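Long-range contacts in enterotoxin type A (PDB 1DYQ), which activates the host immune system as a superantigen by binding MHC class II and T-cell receptor molecules, and causes staphylococcal food poisoning: residues L184-T189 with H226-L231; E142-N147 with D157-R162; S63-L68 with G90-Y95; T52-G57 with D67-F72. The protein carries 3 engineered substitutions. All coordinates share one frame; numbering follows the deposited sequence.

Contact 1 of 4, residues L184-T189 with H226-L231; sequences LIVFHT and HIDIYL. With ZN (zinc ion), chain B.
The imidazole of His226 carries CB of His188 over one face, 3.6 Å above the ring plane and displaced toward the rim, while CG of Asp228 lies in plane at its edge. The His188 ring takes OD2 of Asp228 at its own edge, and the two imidazoles are inclined at 57°. The Tyr230 ring has Val186 CG2 at its edge, and its CD1 packs 3.6 Å from Leu184 CD2; the Trp131 ring meets it with nearly parallel planes. Between the His188, His226 and Asp228 side chains sits the zinc ion, bound by ND1 of His188 at 2.3 Å, by NE2 of His226 at 2.2 Å and by OD2 of Asp228 at 2.2 Å. The histidines therefore use different ring nitrogens. CG of His226 lies between the backbone N and the carbonyl carbon (chi1 65°), whereas CG of His188 is anti to its backbone N; the two side chains lie alongside each other, with the metal between their ring nitrogens. The two strands are antiparallel, with six backbone hydrogen bonds joining the pairs Leu184-Tyr230, Val186-Asp228 and His188-His226, whose side chains share one sheet face. On the other sheet face, Ile185 CG1 meets Ile227 CG2 and Ile229 CG1, each at 3.9 Å, and Phe187 CD1 touches Ile227 CG1. The zinc required for the toxin's interaction with MHC class II is thus held on one face of a beta-grasp sheet, with a hydrophobic layer on the other. Strand 195-198 flanks 184-188 and strand 119-132 flanks 226-231, while helix 153-168 packs on the Ile185 and Phe187 face through Val153, Asp157 and Ala160.

Contact 2 of 4, residues E142-N147 with D157-R162; sequences ETVKTN and DLQARR
Gln159, on the central helix of the beta-grasp domain, clasps the backbone of Lys145 at a strand of the sheet that this helix packs against. Its amide makes a two-point bond to a single residue: Lys145 N donates to OE1 at 2.9 Å with an N-H...O angle of 166°, and NE2 donates to Lys145 O, also at 2.9 Å. Lys145 O lies close to the plane of the glutamine amide, and both donors come in tilted from the carbonyl planes of their acceptors, Lys145 N by 31°. An extended chain beyond CG (chi2 175°) carries the amide group across to the strand. Val144 sets CG1 near the amide and CG2 against the helix, 3.9 Å from Gln159 CB and 4.0 Å from Ala160 CB. Thr143 adds a water-mediated link: one water donates to Thr143 O at 2.9 Å and to Gln159 O at 2.8 Å, while a second water donates to Gln159 OE1 at 2.7 Å. Asp157 and Arg161, one turn apart on the same helix, form a salt bridge through two nitrogens, NE to OD1 and NH2 to OD2; Tyr214 also bonds OD2 and Tyr171 bonds NH1. Gln159 NE2 has a further acceptor in Glu155 O, one turn earlier in the helix. With OE1 accepting from the strand and from a water, and NE2 donating both to the strand and to its own helix, the amide is fixed in rotation, and its polarity meets the backbone N-H and C=O of Lys145 in complementary order.

Contact 3 of 4, residues S63-L68 with G90-Y95; sequences SWYNDL and GAYAGY. Engineered in segment 90-95: Ala93 (natural residue Tyr). With SO4 (sulfate ion), chain C.
Tyr92 is the first residue from Gly90 onward to meet Tyr65 and Leu68. Its CB lies 3.8 Å from Leu68 CD1, the two side chains crossing at about a right angle. CG of Tyr92 sits between the backbone N and the carbonyl carbon (chi1 63°). Farther out on the ring, Tyr92 CE1 is 3.8 Å from Tyr65 CE2. Tyr65 CE2 lies in the plane of the Tyr92 ring, at its edge; the ring planes are inclined at 84° with centroids 5.9 Å apart. Phe59 also meets the Tyr92 ring, and Ala37 of strand 36-39 touches both Tyr92 and Leu68. The contact belongs to the OB-fold domain, where it joins the chain leaving strand 86-91 to the loop before strand 67-71 and to the start of that strand. Next comes Ala93, an engineered residue in place of the natural tyrosine. Its CB points away from segment 63-68 and lies 3.4 Å above the plane of the Tyr95 ring, over the centre; its carbonyl carbon approaches Tyr65 OH. At Gly94 the backbone N donates to Tyr65 OH at 2.9 Å, with an N-H...O angle of 157°. The same hydroxyl donates at 2.6 Å to O2 of a sulfate, probably from the crystallisation liquor, so it accepts from the backbone and gives its proton to the anion. His62 stacks on the Tyr65 ring. In the short 3-10 segment that begins at Gly94, Tyr95 N donates to sulfate O3 at 2.9 Å.

Contact 4 of 4, residues T52-G57 with D67-F72; sequences TILFKG and DLLVRF. Engineered in segment 67-72: Arg71 (natural residue Asp).
Asp67 CG is anti to its carbonyl carbon (chi1 -62°), a turn that goes with OD1 reaching Gly57 N; Leu69 CG is anti to the backbone N (chi1 -177°). Beyond that CG, Leu69 CD1 meets Thr52 CB. This contact is tight for two carbons, at 3.5 Å. Thr52 OG1 is bonded to Arg49 O. Beside Leu69, Leu54 packs its CB on the same CD1, and its own CD1 lies 4.0 Å from Asp67 CB. On the other face, Val70 CG2 reaches the edge of the Phe55 ring, 3.8 Å from CE1, and Ile53 CD1 touches Phe72 CE2 at 4.0 Å. The backbones form an antiparallel hairpin of the OB-fold domain, Ile53 bonding with Val70 and Phe55 with Leu68, two hydrogen bonds to each pair. Arg71, engineered in place of the natural aspartate, donates through NH1 to Gln96 O. Where the strand pairing ends, Gly57 N bonds Asp67 OD1 at 2.8 Å with an N-H...O angle of 174°, approaching from above the carboxylate plane. A side-chain carboxylate thus accepts the N-H of Gly57, which has positive phi, just beyond the last backbone pair, and the carboxylate's negative charge should strengthen that bond.

In the fold
Along the chain, contacts 4 and 3 come first, in the OB-fold domain, then contacts 2 and 1 in the beta-grasp domain. Contacts 3 and 4 share Asp67 and Leu68 on strand 67-71, their centres 9 Å apart. Contacts 1 and 2, centres 12 Å apart, touch directly: Ile185 CD1 packs 3.5 Å from Ala160 CB, so helix 153-168 backs the sheet whose other face binds zinc. Between the domains, Leu158 of contact 2 touches Gly90 and Ala91 of contact 3. Contacts 1 and 4 lie on opposite sides of the chain's centre. The zinc-dependent MHC class II site is thus confined to the beta-grasp domain, with the OB-fold contacts about 30 Å away between centres.

Contact 1 of 4, residues L184-T189 with H226-L231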
# COMPACT_ATOMS: atom_id res chain seq x y z
N LEU A 184 -10.32 -5.79 9.19
CA LEU A 184 -10.82 -4.91 8.14
C LEU A 184 -10.23 -3.50 8.33
O LEU A 184 -10.07 -3.02 9.43
CB LEU A 184 -12.35 -4.79 8.28
CG LEU A 184 -13.00 -3.71 7.40
CD1 LEU A 184 -12.96 -4.12 5.95
CD2 LEU A 184 -14.47 -3.54 7.83
N ILE A 185 -9.77 -2.90 7.21
CA ILE A 185 -9.31 -1.51 7.27
C ILE A 185 -10.12 -0.67 6.28
O ILE A 185 -10.47 -1.11 5.19
CB ILE A 185 -7.81 -1.37 6.96
CG1 ILE A 185 -7.36 0.10 7.09
CG2 ILE A 185 -7.48 -1.90 5.57
CD1 ILE A 185 -5.84 0.23 7.28
N VAL A 186 -10.57 0.48 6.77
CA VAL A 186 -11.41 1.38 6.00
C VAL A 186 -10.77 2.78 5.98
O VAL A 186 -10.39 3.35 6.98
CB VAL A 186 -12.82 1.50 6.62
CG1 VAL A 186 -13.71 2.42 5.83
CG2 VAL A 186 -13.46 0.12 6.77
N PHE A 187 -10.68 3.31 4.74
CA PHE A 187 -10.13 4.64 4.51
C PHE A 187 -11.33 5.58 4.28
O PHE A 187 -11.97 5.63 3.27
CB PHE A 187 -9.20 4.60 3.27
CG PHE A 187 -8.06 3.61 3.48
CD1 PHE A 187 -6.93 3.94 4.12
CD2 PHE A 187 -8.24 2.29 3.00
CE1 PHE A 187 -5.91 3.02 4.38
CE2 PHE A 187 -7.23 1.35 3.26
CZ PHE A 187 -6.10 1.71 3.92
N HIS A 188 -11.72 6.18 5.45
CA HIS A 188 -13.01 6.85 5.52
C HIS A 188 -12.92 8.32 5.16
O HIS A 188 -12.56 9.16 5.96
CB HIS A 188 -13.61 6.70 6.93
CG HIS A 188 -15.10 6.95 6.93
ND1 HIS A 188 -15.81 6.59 8.05
CD2 HIS A 188 -15.99 7.40 6.07
CE1 HIS A 188 -17.09 6.87 7.92
NE2 HIS A 188 -17.24 7.37 6.69
N THR A 189 -13.27 8.62 3.91
CA THR A 189 -13.20 9.97 3.38
C THR A 189 -14.48 10.76 3.63
O THR A 189 -15.53 10.16 3.85
CB THR A 189 -12.98 9.88 1.83
OG1 THR A 189 -13.81 8.80 1.34
CG2 THR A 189 -11.53 9.53 1.55
N HIS A 226 -10.24 9.93 7.94
CA HIS A 226 -9.61 9.14 9.02
C HIS A 226 -9.69 7.66 8.61
O HIS A 226 -10.26 7.35 7.58
CB HIS A 226 -10.29 9.38 10.36
CG HIS A 226 -11.70 8.91 10.37
ND1 HIS A 226 -12.77 9.71 10.05
CD2 HIS A 226 -12.21 7.66 10.60
CE1 HIS A 226 -13.89 9.02 10.08
NE2 HIS A 226 -13.56 7.81 10.42
N ILE A 227 -9.05 6.82 9.40
CA ILE A 227 -8.99 5.39 9.10
C ILE A 227 -9.67 4.62 10.25
O ILE A 227 -9.40 4.93 11.39
CB ILE A 227 -7.50 4.98 9.01
CG1 ILE A 227 -6.94 5.51 7.66
CG2 ILE A 227 -7.36 3.46 9.06
CD1 ILE A 227 -5.42 5.43 7.58
N ASP A 228 -10.39 3.59 9.86
CA ASP A 228 -11.00 2.69 10.83
C ASP A 228 -10.43 1.28 10.65
O ASP A 228 -10.35 0.80 9.53
CB ASP A 228 -12.52 2.57 10.64
CG ASP A 228 -13.20 3.92 10.72
OD1 ASP A 228 -12.99 4.68 11.67
OD2 ASP A 228 -13.82 4.20 9.66
N ILE A 229 -10.05 0.70 11.77
CA ILE A 229 -9.48 -0.65 11.77
C ILE A 229 -10.28 -1.53 12.74
O ILE A 229 -10.44 -1.10 13.90
CB ILE A 229 -8.00 -0.60 12.15
CG1 ILE A 229 -7.22 0.14 11.02
CG2 ILE A 229 -7.44 -2.02 12.25
CD1 ILE A 229 -5.77 0.38 11.37
N TYR A 230 -10.78 -2.62 12.27
CA TYR A 230 -11.52 -3.59 13.08
C TYR A 230 -10.75 -4.92 13.10
O TYR A 230 -10.57 -5.51 12.03
CB TYR A 230 -12.90 -3.83 12.46
CG TYR A 230 -13.68 -2.57 12.17
CD1 TYR A 230 -13.57 -1.92 10.94
CD2 TYR A 230 -14.52 -2.00 13.14
CE1 TYR A 230 -14.24 -0.75 10.68
CE2 TYR A 230 -15.22 -0.84 12.87
CZ TYR A 230 -15.08 -0.22 11.65
OH TYR A 230 -15.75 0.95 11.37
N LEU A 231 -10.30 -5.33 14.27
CA LEU A 231 -9.54 -6.56 14.42
C LEU A 231 -10.32 -7.52 15.37
O LEU A 231 -10.94 -7.04 16.30
CB LEU A 231 -8.19 -6.30 15.02
CG LEU A 231 -7.30 -5.22 14.36
CD1 LEU A 231 -6.04 -5.03 15.16
CD2 LEU A 231 -6.99 -5.68 12.92
ZN ZN B . -14.88 6.06 10.04

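Contact 2 of 4, residues E142-N147 with D157-R162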
# COMPACT_ATOMS: atom_id res chain seq x y z
N GLU A 142 0.58 10.02 15.37
CA GLU A 142 1.58 10.07 14.34
C GLU A 142 1.70 8.77 13.54
O GLU A 142 2.62 8.68 12.71
CB GLU A 142 2.99 10.37 14.88
CG GLU A 142 3.11 11.06 16.18
CD GLU A 142 2.74 10.21 17.39
OE1 GLU A 142 3.44 9.21 17.67
OE2 GLU A 142 1.74 10.55 18.05
N THR A 143 0.91 7.76 13.84
CA THR A 143 1.05 6.46 13.20
C THR A 143 0.94 6.51 11.69
O THR A 143 1.75 5.88 10.99
CB THR A 143 -0.01 5.47 13.75
OG1 THR A 143 0.19 5.36 15.18
CG2 THR A 143 0.16 4.11 13.13
N VAL A 144 -0.07 7.16 11.17
CA VAL A 144 -0.23 7.35 9.71
C VAL A 144 -0.21 8.83 9.42
O VAL A 144 -0.98 9.59 10.03
CB VAL A 144 -1.51 6.71 9.19
CG1 VAL A 144 -1.70 7.02 7.70
CG2 VAL A 144 -1.48 5.20 9.41
N LYS A 145 0.67 9.29 8.53
CA LYS A 145 0.76 10.71 8.25
C LYS A 145 1.03 10.93 6.76
O LYS A 145 1.63 10.04 6.12
CB LYS A 145 1.92 11.35 9.04
CG LYS A 145 3.24 10.68 8.79
CD LYS A 145 4.42 11.26 9.47
CE LYS A 145 4.32 11.26 10.98
NZ LYS A 145 3.22 12.16 11.44
N THR A 146 0.70 12.10 6.29
CA THR A 146 1.00 12.40 4.86
C THR A 146 1.19 13.89 4.68
O THR A 146 0.64 14.70 5.43
CB THR A 146 -0.04 11.83 3.93
OG1 THR A 146 0.42 12.08 2.55
CG2 THR A 146 -1.41 12.42 4.09
N ASN A 147 2.02 14.28 3.72
CA ASN A 147 2.13 15.68 3.34
C ASN A 147 1.34 15.97 2.07
O ASN A 147 1.35 17.09 1.55
CB ASN A 147 3.62 16.03 3.07
CG ASN A 147 4.50 15.82 4.27
OD1 ASN A 147 4.36 16.50 5.28
ND2 ASN A 147 5.44 14.88 4.17
N ASP A 157 -2.15 2.73 3.54
CA ASP A 157 -2.27 1.31 3.93
C ASP A 157 -0.94 0.72 4.32
O ASP A 157 -0.83 -0.02 5.30
CB ASP A 157 -2.93 0.57 2.75
CG ASP A 157 -3.51 -0.78 3.11
OD1 ASP A 157 -3.79 -1.01 4.32
OD2 ASP A 157 -3.69 -1.62 2.21
N LEU A 158 0.16 1.08 3.63
CA LEU A 158 1.48 0.61 4.05
C LEU A 158 1.79 1.07 5.47
O LEU A 158 2.31 0.31 6.29
CB LEU A 158 2.55 1.13 3.07
CG LEU A 158 2.53 0.45 1.69
CD1 LEU A 158 3.48 1.23 0.74
CD2 LEU A 158 2.98 -1.00 1.82
N GLN A 159 1.48 2.34 5.77
CA GLN A 159 1.80 2.85 7.10
C GLN A 159 0.90 2.17 8.14
O GLN A 159 1.46 1.77 9.18
CB GLN A 159 1.63 4.35 7.20
CG GLN A 159 2.63 5.17 6.38
CD GLN A 159 2.25 6.67 6.50
OE1 GLN A 159 2.51 7.25 7.55
NE2 GLN A 159 1.72 7.20 5.44
N ALA A 160 -0.36 2.00 7.82
CA ALA A 160 -1.27 1.38 8.82
C ALA A 160 -0.91 -0.05 9.11
O ALA A 160 -0.77 -0.45 10.27
CB ALA A 160 -2.72 1.50 8.36
N ARG A 161 -0.65 -0.85 8.04
CA ARG A 161 -0.32 -2.25 8.29
C ARG A 161 1.02 -2.46 8.90
O ARG A 161 1.20 -3.43 9.65
CB ARG A 161 -0.49 -3.07 6.99
CG ARG A 161 -1.89 -2.95 6.40
CD ARG A 161 -2.20 -4.18 5.55
NE ARG A 161 -3.18 -3.89 4.54
CZ ARG A 161 -3.76 -4.75 3.71
NH1 ARG A 161 -3.54 -6.05 3.82
NH2 ARG A 161 -4.57 -4.30 2.76
N ARG A 162 2.00 -1.55 8.73
CA ARG A 162 3.28 -1.68 9.39
C ARG A 162 3.09 -1.57 10.92
O ARG A 162 3.58 -2.41 11.64
CB ARG A 162 4.29 -0.62 8.96
CG ARG A 162 5.63 -0.74 9.67
CD ARG A 162 6.66 0.25 9.07
NE ARG A 162 7.07 -0.27 7.77
CZ ARG A 162 7.91 -1.26 7.57
NH1 ARG A 162 8.52 -1.87 8.56
NH2 ARG A 162 8.11 -1.69 6.31
O HOH W 1 4.55 6.67 9.28
O HOH W 2 3.20 3.36 10.68

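Contact 3 of 4, residues S63-L68 with G90-Y95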
# COMPACT_ATOMS: atom_id res chain seq x y z
N SER A 63 21.47 -2.77 -4.16
CA SER A 63 22.31 -3.94 -4.44
C SER A 63 21.92 -4.74 -5.65
O SER A 63 22.72 -5.62 -6.09
CB SER A 63 22.36 -4.82 -3.18
OG SER A 63 21.03 -5.19 -2.82
N TRP A 64 20.79 -4.51 -6.29
CA TRP A 64 20.44 -5.20 -7.52
C TRP A 64 19.83 -4.30 -8.55
O TRP A 64 20.14 -4.38 -9.75
CB TRP A 64 19.52 -6.41 -7.26
CG TRP A 64 19.45 -7.30 -8.48
CD1 TRP A 64 18.40 -7.47 -9.32
CD2 TRP A 64 20.51 -8.12 -8.98
NE1 TRP A 64 18.74 -8.34 -10.34
CE2 TRP A 64 20.03 -8.78 -10.12
CE3 TRP A 64 21.82 -8.38 -8.55
CZ2 TRP A 64 20.81 -9.68 -10.85
CZ3 TRP A 64 22.59 -9.27 -9.28
CH2 TRP A 64 22.08 -9.91 -10.41
N TYR A 65 18.90 -3.40 -8.16
CA TYR A 65 18.16 -2.66 -9.13
C TYR A 65 18.87 -1.37 -9.59
O TYR A 65 19.46 -0.66 -8.82
CB TYR A 65 16.77 -2.25 -8.60
CG TYR A 65 16.06 -3.42 -7.93
CD1 TYR A 65 15.84 -4.61 -8.60
CD2 TYR A 65 15.54 -3.27 -6.66
CE1 TYR A 65 15.19 -5.68 -7.99
CE2 TYR A 65 14.91 -4.33 -6.03
CZ TYR A 65 14.74 -5.52 -6.71
OH TYR A 65 14.11 -6.59 -6.08
N ASN A 66 18.59 -1.04 -10.85
CA ASN A 66 18.98 0.24 -11.40
C ASN A 66 17.75 1.07 -11.77
O ASN A 66 17.76 2.27 -11.58
CB ASN A 66 19.83 0.02 -12.68
CG ASN A 66 21.20 -0.52 -12.34
OD1 ASN A 66 21.84 -0.11 -11.38
ND2 ASN A 66 21.65 -1.51 -13.13
N ASP A 67 16.72 0.42 -12.29
CA ASP A 67 15.53 1.09 -12.79
C ASP A 67 14.28 0.72 -11.95
O ASP A 67 14.22 -0.36 -11.40
CB ASP A 67 15.25 0.65 -14.23
CG ASP A 67 16.37 1.00 -15.20
OD1 ASP A 67 17.24 1.82 -14.88
OD2 ASP A 67 16.35 0.43 -16.33
N LEU A 68 13.34 1.65 -11.95
CA LEU A 68 12.03 1.40 -11.31
C LEU A 68 10.92 1.48 -12.34
O LEU A 68 10.77 2.51 -13.05
CB LEU A 68 11.79 2.47 -10.22
CG LEU A 68 10.38 2.41 -9.57
CD1 LEU A 68 10.26 1.15 -8.73
CD2 LEU A 68 10.19 3.65 -8.67
N GLY A 90 5.55 3.95 -2.66
CA GLY A 90 5.02 2.60 -2.89
C GLY A 90 6.11 1.56 -2.63
O GLY A 90 7.29 1.90 -2.59
N ALA A 91 5.70 0.31 -2.49
CA ALA A 91 6.66 -0.75 -2.20
C ALA A 91 7.06 -1.38 -3.55
O ALA A 91 6.20 -1.82 -4.29
CB ALA A 91 5.93 -1.85 -1.38
N TYR A 92 8.37 -1.54 -3.72
CA TYR A 92 8.84 -2.12 -5.01
C TYR A 92 9.56 -3.43 -4.78
O TYR A 92 10.07 -3.72 -3.71
CB TYR A 92 9.78 -1.12 -5.70
CG TYR A 92 11.06 -0.81 -4.96
CD1 TYR A 92 12.14 -1.68 -4.96
CD2 TYR A 92 11.17 0.35 -4.18
CE1 TYR A 92 13.28 -1.42 -4.24
CE2 TYR A 92 12.32 0.62 -3.47
CZ TYR A 92 13.38 -0.26 -3.50
OH TYR A 92 14.52 0.01 -2.78
N ALA A 93 9.62 -4.23 -5.86
CA ALA A 93 10.43 -5.47 -5.80
C ALA A 93 10.50 -6.04 -7.23
O ALA A 93 9.58 -5.90 -7.99
CB ALA A 93 9.70 -6.52 -4.94
N GLY A 94 11.60 -6.77 -7.49
CA GLY A 94 11.69 -7.46 -8.77
C GLY A 94 10.58 -8.50 -8.92
O GLY A 94 10.11 -8.77 -10.00
N TYR A 95 10.17 -9.10 -7.77
CA TYR A 95 9.16 -10.13 -7.80
C TYR A 95 7.79 -9.61 -8.17
O TYR A 95 6.89 -10.42 -8.51
CB TYR A 95 9.14 -10.98 -6.53
CG TYR A 95 8.78 -10.28 -5.24
CD1 TYR A 95 7.46 -9.89 -5.01
CD2 TYR A 95 9.73 -10.02 -4.28
CE1 TYR A 95 7.14 -9.23 -3.83
CE2 TYR A 95 9.42 -9.37 -3.09
CZ TYR A 95 8.09 -8.97 -2.90
OH TYR A 95 7.76 -8.31 -1.74
S SO4 C . 13.71 -10.04 -6.50
O1 SO4 C . 14.28 -10.82 -5.41
O2 SO4 C . 14.58 -8.93 -6.99
O3 SO4 C . 12.40 -9.35 -5.99
O4 SO4 C . 13.24 -10.92 -7.63

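Contact 4 of 4, residues T52-G57 with D67-F72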
# COMPACT_ATOMS: atom_id res chain seq x y z
N THR A 52 2.68 1.50 -18.19
CA THR A 52 3.77 1.64 -17.30
C THR A 52 4.53 2.96 -17.45
O THR A 52 4.43 3.62 -18.51
CB THR A 52 4.83 0.50 -17.44
OG1 THR A 52 5.40 0.54 -18.77
CG2 THR A 52 4.17 -0.85 -17.23
N ILE A 53 5.19 3.38 -16.41
CA ILE A 53 6.19 4.47 -16.50
C ILE A 53 7.49 3.91 -15.99
O ILE A 53 7.60 3.36 -14.87
CB ILE A 53 5.80 5.73 -15.71
CG1 ILE A 53 4.54 6.38 -16.28
CG2 ILE A 53 6.98 6.74 -15.82
CD1 ILE A 53 3.99 7.49 -15.40
N LEU A 54 8.57 4.05 -16.76
CA LEU A 54 9.87 3.61 -16.43
C LEU A 54 10.80 4.71 -15.98
O LEU A 54 10.99 5.69 -16.72
CB LEU A 54 10.49 2.86 -17.67
CG LEU A 54 11.91 2.36 -17.42
CD1 LEU A 54 11.94 1.26 -16.36
CD2 LEU A 54 12.50 1.82 -18.74
N PHE A 55 11.26 4.66 -14.75
CA PHE A 55 12.22 5.60 -14.20
C PHE A 55 13.62 5.02 -14.31
O PHE A 55 14.09 4.23 -13.49
CB PHE A 55 11.88 6.01 -12.76
CG PHE A 55 10.60 6.77 -12.63
CD1 PHE A 55 9.39 6.10 -12.49
CD2 PHE A 55 10.58 8.16 -12.64
CE1 PHE A 55 8.20 6.80 -12.39
CE2 PHE A 55 9.39 8.86 -12.53
CZ PHE A 55 8.20 8.19 -12.41
N LYS A 56 14.28 5.36 -15.43
CA LYS A 56 15.61 4.84 -15.71
C LYS A 56 16.66 5.39 -14.77
O LYS A 56 16.61 6.58 -14.42
CB LYS A 56 16.00 5.22 -17.16
CG LYS A 56 15.35 4.31 -18.20
CD LYS A 56 15.48 4.93 -19.60
CE LYS A 56 15.30 3.85 -20.66
NZ LYS A 56 14.92 4.41 -21.98
N GLY A 57 17.46 4.51 -14.16
CA GLY A 57 18.48 4.98 -13.21
C GLY A 57 17.91 5.57 -11.95
O GLY A 57 18.52 6.39 -11.27
N ASP A 67 16.72 0.42 -12.29
CA ASP A 67 15.53 1.09 -12.79
C ASP A 67 14.28 0.72 -11.95
O ASP A 67 14.22 -0.36 -11.40
CB ASP A 67 15.25 0.65 -14.23
CG ASP A 67 16.37 1.00 -15.20
OD1 ASP A 67 17.24 1.82 -14.88
OD2 ASP A 67 16.35 0.43 -16.33
N LEU A 68 13.34 1.65 -11.95
CA LEU A 68 12.03 1.40 -11.31
C LEU A 68 10.92 1.48 -12.34
O LEU A 68 10.77 2.51 -13.05
CB LEU A 68 11.79 2.47 -10.22
CG LEU A 68 10.38 2.41 -9.57
CD1 LEU A 68 10.26 1.15 -8.73
CD2 LEU A 68 10.19 3.65 -8.67
N LEU A 69 10.14 0.44 -12.49
CA LEU A 69 9.03 0.37 -13.38
C LEU A 69 7.70 0.49 -12.61
O LEU A 69 7.49 -0.39 -11.75
CB LEU A 69 9.03 -0.94 -14.18
CG LEU A 69 7.93 -1.08 -15.20
CD1 LEU A 69 8.07 -0.04 -16.33
CD2 LEU A 69 7.85 -2.48 -15.79
N VAL A 70 6.92 1.49 -12.89
CA VAL A 70 5.61 1.65 -12.21
C VAL A 70 4.55 1.08 -13.10
O VAL A 70 4.46 1.42 -14.31
CB VAL A 70 5.32 3.11 -11.87
CG1 VAL A 70 3.98 3.20 -11.12
CG2 VAL A 70 6.43 3.70 -11.02
N ARG A 71 3.70 0.19 -12.61
CA ARG A 71 2.69 -0.50 -13.34
C ARG A 71 1.27 -0.01 -12.98
O ARG A 71 1.05 0.21 -11.77
CB ARG A 71 2.73 -2.02 -13.08
CG ARG A 71 4.09 -2.65 -13.36
CD ARG A 71 4.09 -4.18 -13.08
NE ARG A 71 3.12 -4.85 -13.92
CZ ARG A 71 2.71 -6.10 -13.83
NH1 ARG A 71 3.18 -6.91 -12.91
NH2 ARG A 71 1.76 -6.54 -14.68
N PHE A 72 0.48 0.27 -13.96
CA PHE A 72 -0.90 0.75 -13.74
C PHE A 72 -1.90 -0.17 -14.42
O PHE A 72 -1.61 -0.89 -15.37
CB PHE A 72 -1.02 2.17 -14.31
CG PHE A 72 -0.07 3.17 -13.77
CD1 PHE A 72 -0.31 3.85 -12.57
CD2 PHE A 72 1.13 3.45 -14.42
CE1 PHE A 72 0.57 4.78 -12.09
CE2 PHE A 72 2.02 4.38 -13.94
CZ PHE A 72 1.74 5.08 -12.78